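Local coordinates for putative nisin-resistance protein (Streptococcus agalactiae 515, PDB 4Y68) that probably helps its host resist the lantibiotic nisin by cleaving the peptide, as a lipoprotein peptidase of family S41, at residues K151-D156 against A173-N178; I220-K225 against M232-F237. All blocks are in the same frame, centred on the assembly; numbering follows the deposited sequence.

Contact 1. Residues K151-D156 against A173-N178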
loop_
_atom_site.group_PDB
_atom_site.type_symbol
_atom_site.label_atom_id
_atom_site.label_comp_id
_atom_site.label_asym_id
_atom_site.label_seq_id
_atom_site.Cartn_x
_atom_site.Cartn_y
_atom_site.Cartn_z
ATOM N N LYS A 151 -22.740 15.291 -6.872
ATOM C CA LYS A 151 -22.890 14.679 -8.189
ATOM C C LYS A 151 -21.528 14.265 -8.771
ATOM O O LYS A 151 -21.446 13.640 -9.832
ATOM C CB LYS A 151 -23.577 15.647 -9.151
ATOM C CG LYS A 151 -25.042 15.952 -8.848
ATOM C CD LYS A 151 -25.550 17.044 -9.806
ATOM C CE LYS A 151 -27.025 17.406 -9.583
ATOM N NZ LYS A 151 -27.417 18.645 -10.357
ATOM N N GLY A 152 -20.456 14.649 -8.085
ATOM C CA GLY A 152 -19.116 14.344 -8.538
ATOM C C GLY A 152 -18.133 14.386 -7.387
ATOM O O GLY A 152 -18.363 15.092 -6.410
ATOM N N LEU A 153 -17.035 13.641 -7.510
ATOM C CA LEU A 153 -16.036 13.544 -6.439
ATOM C C LEU A 153 -14.611 13.839 -6.924
ATOM O O LEU A 153 -14.245 13.551 -8.061
ATOM C CB LEU A 153 -16.096 12.156 -5.810
ATOM C CG LEU A 153 -17.414 11.831 -5.094
ATOM C CD1 LEU A 153 -17.582 10.336 -4.794
ATOM C CD2 LEU A 153 -17.511 12.634 -3.811
ATOM N N ILE A 154 -13.810 14.448 -6.065
ATOM C CA ILE A 154 -12.379 14.507 -6.310
ATOM C C ILE A 154 -11.714 13.748 -5.184
ATOM O O ILE A 154 -11.921 14.058 -4.016
ATOM C CB ILE A 154 -11.823 15.936 -6.365
ATOM C CG1 ILE A 154 -12.596 16.762 -7.380
ATOM C CG2 ILE A 154 -10.330 15.905 -6.716
ATOM C CD1 ILE A 154 -12.012 18.129 -7.623
ATOM N N LEU A 155 -10.948 12.726 -5.548
ATOM C CA LEU A 155 -10.261 11.876 -4.595
ATOM C C LEU A 155 -8.808 12.232 -4.678
ATOM O O LEU A 155 -8.195 12.026 -5.705
ATOM C CB LEU A 155 -10.455 10.408 -4.923
ATOM C CG LEU A 155 -11.883 9.876 -4.989
ATOM C CD1 LEU A 155 -11.838 8.387 -5.280
ATOM C CD2 LEU A 155 -12.621 10.161 -3.691
ATOM N N ASP A 156 -8.253 12.759 -3.596
ATOM C CA ASP A 156 -6.903 13.296 -3.617
ATOM C C ASP A 156 -5.949 12.383 -2.853
ATOM O O ASP A 156 -6.032 12.262 -1.620
ATOM C CB ASP A 156 -6.889 14.715 -3.037
ATOM C CG ASP A 156 -5.514 15.356 -3.083
ATOM O OD1 ASP A 156 -4.609 14.834 -3.801
ATOM O OD2 ASP A 156 -5.346 16.389 -2.402
ATOM N N ALA A 173 -15.323 1.700 -0.324
ATOM C CA ALA A 173 -16.037 0.508 -0.787
ATOM C C ALA A 173 -17.247 0.874 -1.621
ATOM O O ALA A 173 -17.505 0.257 -2.647
ATOM C CB ALA A 173 -16.463 -0.370 0.391
ATOM N N SER A 174 -17.983 1.889 -1.185
ATOM C CA SER A 174 -19.215 2.275 -1.865
ATOM C C SER A 174 -18.997 2.724 -3.312
ATOM O O SER A 174 -19.953 2.741 -4.107
ATOM C CB SER A 174 -19.934 3.394 -1.071
ATOM O OG SER A 174 -19.399 4.682 -1.366
ATOM N N ILE A 175 -17.768 3.099 -3.674
ATOM C CA ILE A 175 -17.515 3.498 -5.064
ATOM C C ILE A 175 -16.591 2.536 -5.809
ATOM O O ILE A 175 -16.089 2.855 -6.891
ATOM C CB ILE A 175 -16.918 4.933 -5.187
ATOM C CG1 ILE A 175 -15.754 5.142 -4.226
ATOM C CG2 ILE A 175 -17.998 6.011 -4.945
ATOM C CD1 ILE A 175 -15.141 6.517 -4.322
ATOM N N LEU A 176 -16.397 1.347 -5.261
ATOM C CA LEU A 176 -15.584 0.333 -5.940
ATOM C C LEU A 176 -16.398 -0.935 -6.259
ATOM O O LEU A 176 -17.379 -1.242 -5.600
ATOM C CB LEU A 176 -14.356 -0.034 -5.095
ATOM C CG LEU A 176 -13.158 0.933 -5.047
ATOM C CD1 LEU A 176 -12.235 0.571 -3.886
ATOM C CD2 LEU A 176 -12.397 0.941 -6.343
ATOM N N PRO A 177 -15.968 -1.687 -7.267
ATOM C CA PRO A 177 -16.651 -2.911 -7.688
ATOM C C PRO A 177 -16.592 -3.963 -6.604
ATOM O O PRO A 177 -15.582 -4.014 -5.894
ATOM C CB PRO A 177 -15.841 -3.367 -8.918
ATOM C CG PRO A 177 -15.098 -2.186 -9.344
ATOM C CD PRO A 177 -14.810 -1.386 -8.121
ATOM N N ASN A 178 -17.629 -4.787 -6.473
ATOM C CA ASN A 178 -17.512 -6.002 -5.667
ATOM C C ASN A 178 -16.922 -7.102 -6.537
ATOM O O ASN A 178 -17.593 -8.060 -6.886
ATOM C CB ASN A 178 -18.864 -6.429 -5.102
ATOM C CG ASN A 178 -18.751 -7.605 -4.162
ATOM O OD1 ASN A 178 -17.740 -7.789 -3.491
ATOM N ND2 ASN A 178 -19.788 -8.418 -4.117
#
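I175 meets the leucines L153 and L155 through both of its branches, and its first torsion sets the division: at chi1 48° CG1 stands between the backbone N and the carbonyl carbon, while CG2 falls beside the backbone N. An extended second torsion (chi2 180°) then carries CD1 outward to L155. The two side chains reach toward each other tip to tip, L155 CD1 lying 3.9 Å from I175 CD1. The shorter branch serves the other leucine more loosely, with I175 CG2 4.3 Å from L153 CD1. One isoleucine therefore spans two residues that leave the same face of strand 152-156, its delta methyl going to L155 and its CG2 methyl to L153.

The meeting is entirely apolar and buried, yet modest, closing 102 Å² in all. The backbones stand well apart, L153 CA being 10.2 Å from I175 CA, so the side chains alone bridge the gap. On the loop side, L176 N bonds to A173 O at 3.0 Å, closing a turn that holds I175.

L145 of helix 131-147 touches both L153 and I175, and I218 of strand 218-222 touches both L155 and I175, so the contact is one patch of a wider apolar layer. Strand 152-156 runs between the parallel strands 118-122 and 218-222 of the mixed sheet, with I154 bonded through its backbone to L119; the chain after helix 165-171 packs on one face of that sheet before leaving for strand 180-185.

Contact 2. Residues I220-K225 against M232-F237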
loop_
_atom_site.group_PDB
_atom_site.type_symbol
_atom_site.label_atom_id
_atom_site.label_comp_id
_atom_site.label_asym_id
_atom_site.label_seq_id
_atom_site.Cartn_x
_atom_site.Cartn_y
_atom_site.Cartn_z
ATOM N N ILE A 220 -9.526 11.506 -9.843
ATOM C CA ILE A 220 -8.517 11.095 -8.882
ATOM C C ILE A 220 -7.218 11.852 -9.085
ATOM O O ILE A 220 -6.689 11.886 -10.184
ATOM C CB ILE A 220 -8.208 9.589 -8.981
ATOM C CG1 ILE A 220 -9.469 8.759 -8.779
ATOM C CG2 ILE A 220 -7.215 9.194 -7.928
ATOM C CD1 ILE A 220 -9.202 7.301 -8.855
ATOM N N ILE A 221 -6.680 12.427 -8.017
ATOM C CA ILE A 221 -5.438 13.188 -8.135
ATOM C C ILE A 221 -4.274 12.443 -7.482
ATOM O O ILE A 221 -4.411 11.893 -6.383
ATOM C CB ILE A 221 -5.581 14.599 -7.504
ATOM C CG1 ILE A 221 -6.715 15.359 -8.178
ATOM C CG2 ILE A 221 -4.260 15.379 -7.574
ATOM C CD1 ILE A 221 -6.994 16.744 -7.564
ATOM N N THR A 222 -3.143 12.402 -8.178
ATOM C CA THR A 222 -1.936 11.782 -7.671
ATOM C C THR A 222 -0.767 12.742 -7.869
ATOM O O THR A 222 -0.813 13.597 -8.749
ATOM C CB THR A 222 -1.640 10.448 -8.393
ATOM O OG1 THR A 222 -1.344 10.695 -9.772
ATOM C CG2 THR A 222 -2.831 9.491 -8.309
ATOM N N ASN A 223 0.289 12.608 -7.070
ATOM C CA ASN A 223 1.518 13.336 -7.361
ATOM C C ASN A 223 2.700 12.392 -7.193
ATOM O O ASN A 223 2.482 11.208 -6.977
ATOM C CB ASN A 223 1.655 14.602 -6.498
ATOM C CG ASN A 223 1.855 14.321 -5.018
ATOM O OD1 ASN A 223 1.763 13.187 -4.570
ATOM N ND2 ASN A 223 2.125 15.385 -4.241
ATOM N N HIS A 224 3.932 12.897 -7.316
ATOM C CA HIS A 224 5.119 12.044 -7.304
ATOM C C HIS A 224 5.296 11.260 -5.998
ATOM O O HIS A 224 5.979 10.237 -5.970
ATOM C CB HIS A 224 6.381 12.882 -7.567
ATOM C CG HIS A 224 6.584 13.238 -9.008
ATOM N ND1 HIS A 224 6.385 12.336 -10.035
ATOM C CD2 HIS A 224 6.957 14.403 -9.598
ATOM C CE1 HIS A 224 6.635 12.928 -11.192
ATOM N NE2 HIS A 224 6.984 14.180 -10.955
ATOM N N LYS A 225 4.687 11.732 -4.916
ATOM C CA LYS A 225 4.842 11.074 -3.620
ATOM C C LYS A 225 3.817 9.953 -3.409
ATOM O O LYS A 225 4.013 9.077 -2.570
ATOM C CB LYS A 225 4.739 12.091 -2.482
ATOM C CG LYS A 225 5.935 13.039 -2.356
ATOM C CD LYS A 225 6.031 13.591 -0.918
ATOM C CE LYS A 225 6.944 14.814 -0.807
ATOM N NZ LYS A 225 8.250 14.645 -1.522
ATOM N N MET A 232 -1.748 1.122 -5.158
ATOM C CA MET A 232 -2.631 -0.026 -5.384
ATOM C C MET A 232 -4.102 0.337 -5.179
ATOM O O MET A 232 -4.981 -0.289 -5.775
ATOM C CB MET A 232 -2.259 -1.205 -4.479
ATOM C CG MET A 232 -1.513 -2.316 -5.251
ATOM S SD MET A 232 0.064 -1.691 -5.880
ATOM C CE MET A 232 0.889 -1.614 -4.282
ATOM N N THR A 233 -4.365 1.329 -4.330
ATOM C CA THR A 233 -5.688 1.916 -4.245
ATOM C C THR A 233 -6.021 2.629 -5.547
ATOM O O THR A 233 -7.132 2.492 -6.059
ATOM C CB THR A 233 -5.815 2.905 -3.073
ATOM O OG1 THR A 233 -5.677 2.179 -1.860
ATOM C CG2 THR A 233 -7.194 3.579 -3.087
ATOM N N PHE A 234 -5.065 3.395 -6.070
ATOM C CA PHE A 234 -5.233 4.020 -7.376
ATOM C C PHE A 234 -5.523 2.964 -8.441
ATOM O O PHE A 234 -6.414 3.148 -9.236
ATOM C CB PHE A 234 -3.979 4.823 -7.764
ATOM C CG PHE A 234 -4.097 5.570 -9.072
ATOM C CD1 PHE A 234 -5.330 5.897 -9.601
ATOM C CD2 PHE A 234 -2.964 5.946 -9.770
ATOM C CE1 PHE A 234 -5.436 6.582 -10.803
ATOM C CE2 PHE A 234 -3.061 6.635 -10.977
ATOM C CZ PHE A 234 -4.299 6.949 -11.489
ATOM N N LEU A 235 -4.765 1.863 -8.466
ATOM C CA LEU A 235 -5.001 0.827 -9.479
ATOM C C LEU A 235 -6.410 0.245 -9.396
ATOM O O LEU A 235 -6.980 -0.141 -10.404
ATOM C CB LEU A 235 -3.975 -0.302 -9.355
ATOM C CG LEU A 235 -2.586 0.141 -9.794
ATOM C CD1 LEU A 235 -1.590 -1.027 -9.782
ATOM C CD2 LEU A 235 -2.696 0.758 -11.181
ATOM N N SER A 236 -6.971 0.191 -8.192
ATOM C CA SER A 236 -8.285 -0.413 -7.996
ATOM C C SER A 236 -9.411 0.353 -8.698
ATOM O O SER A 236 -10.499 -0.183 -8.851
ATOM C CB SER A 236 -8.608 -0.507 -6.513
ATOM O OG SER A 236 -7.599 -1.192 -5.819
ATOM N N PHE A 237 -9.147 1.599 -9.097
ATOM C CA PHE A 237 -10.109 2.409 -9.868
ATOM C C PHE A 237 -9.848 2.378 -11.371
ATOM O O PHE A 237 -10.656 2.890 -12.148
ATOM C CB PHE A 237 -10.092 3.874 -9.408
ATOM C CG PHE A 237 -10.656 4.087 -8.023
ATOM C CD1 PHE A 237 -11.988 4.431 -7.846
ATOM C CD2 PHE A 237 -9.850 3.955 -6.900
ATOM C CE1 PHE A 237 -12.514 4.635 -6.578
ATOM C CE2 PHE A 237 -10.363 4.146 -5.631
ATOM C CZ PHE A 237 -11.708 4.497 -5.467
#
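The T222 methyl lies over one face of the F234 ring in a CH-pi contact, CG2 standing 4.0 Å from the ring centroid and 19° off its normal, offset toward the rim. I220, two residues back on the same side of the strand, meets both phenylalanines. Its CG2 is 4.1 Å from F234 CD1, and its CD1 presses against the root of the other aromatic, 3.6 Å from F237 CB. With chi1 at -177°, F234 extends CG away from its own backbone N and holds the ring against the strand.

One shell out, T222 OG1 is hydrogen-bonded to Q248 O, which helps fix the rotation that turns CG2 to the ring. I288 touches F234 from a loop, and L155 of the neighbouring strand touches F237. S236 OG bonds to M232 O at 2.8 Å, in the carbonyl plane, and F237 N to F234 O at 3.1 Å.

Within this beta-alpha-beta unit the strand thus meets F234 of the helix and F237 further along the chain by the fit of methyls against aromatic side chains, while Q248 O takes up the threonine hydroxyl and leaves the T222 methyl for the ring.

In the fold
Both contacts are buried and apolar, and both rest on the same mixed sheet, where strands 152-156 and 218-222 are parallel neighbours; a probable hydrogen bond from I221 N to L155 O, 2.8 Å, ties them directly. Contact 1, its centre about 18 Å from the centre of the chain, is aliphatic and sets a strand against a loop. Contact 2, its centre about 11 Å from the centre of the chain, sets the next strand against a helix and the residues that follow, and adds aromatic rings. The second segments meet as well: L176 CD2 lies 3.7 Å from F237 CE1. Helix 165-171, which leads into the loop of contact 1, also touches T233 and S236 through I169.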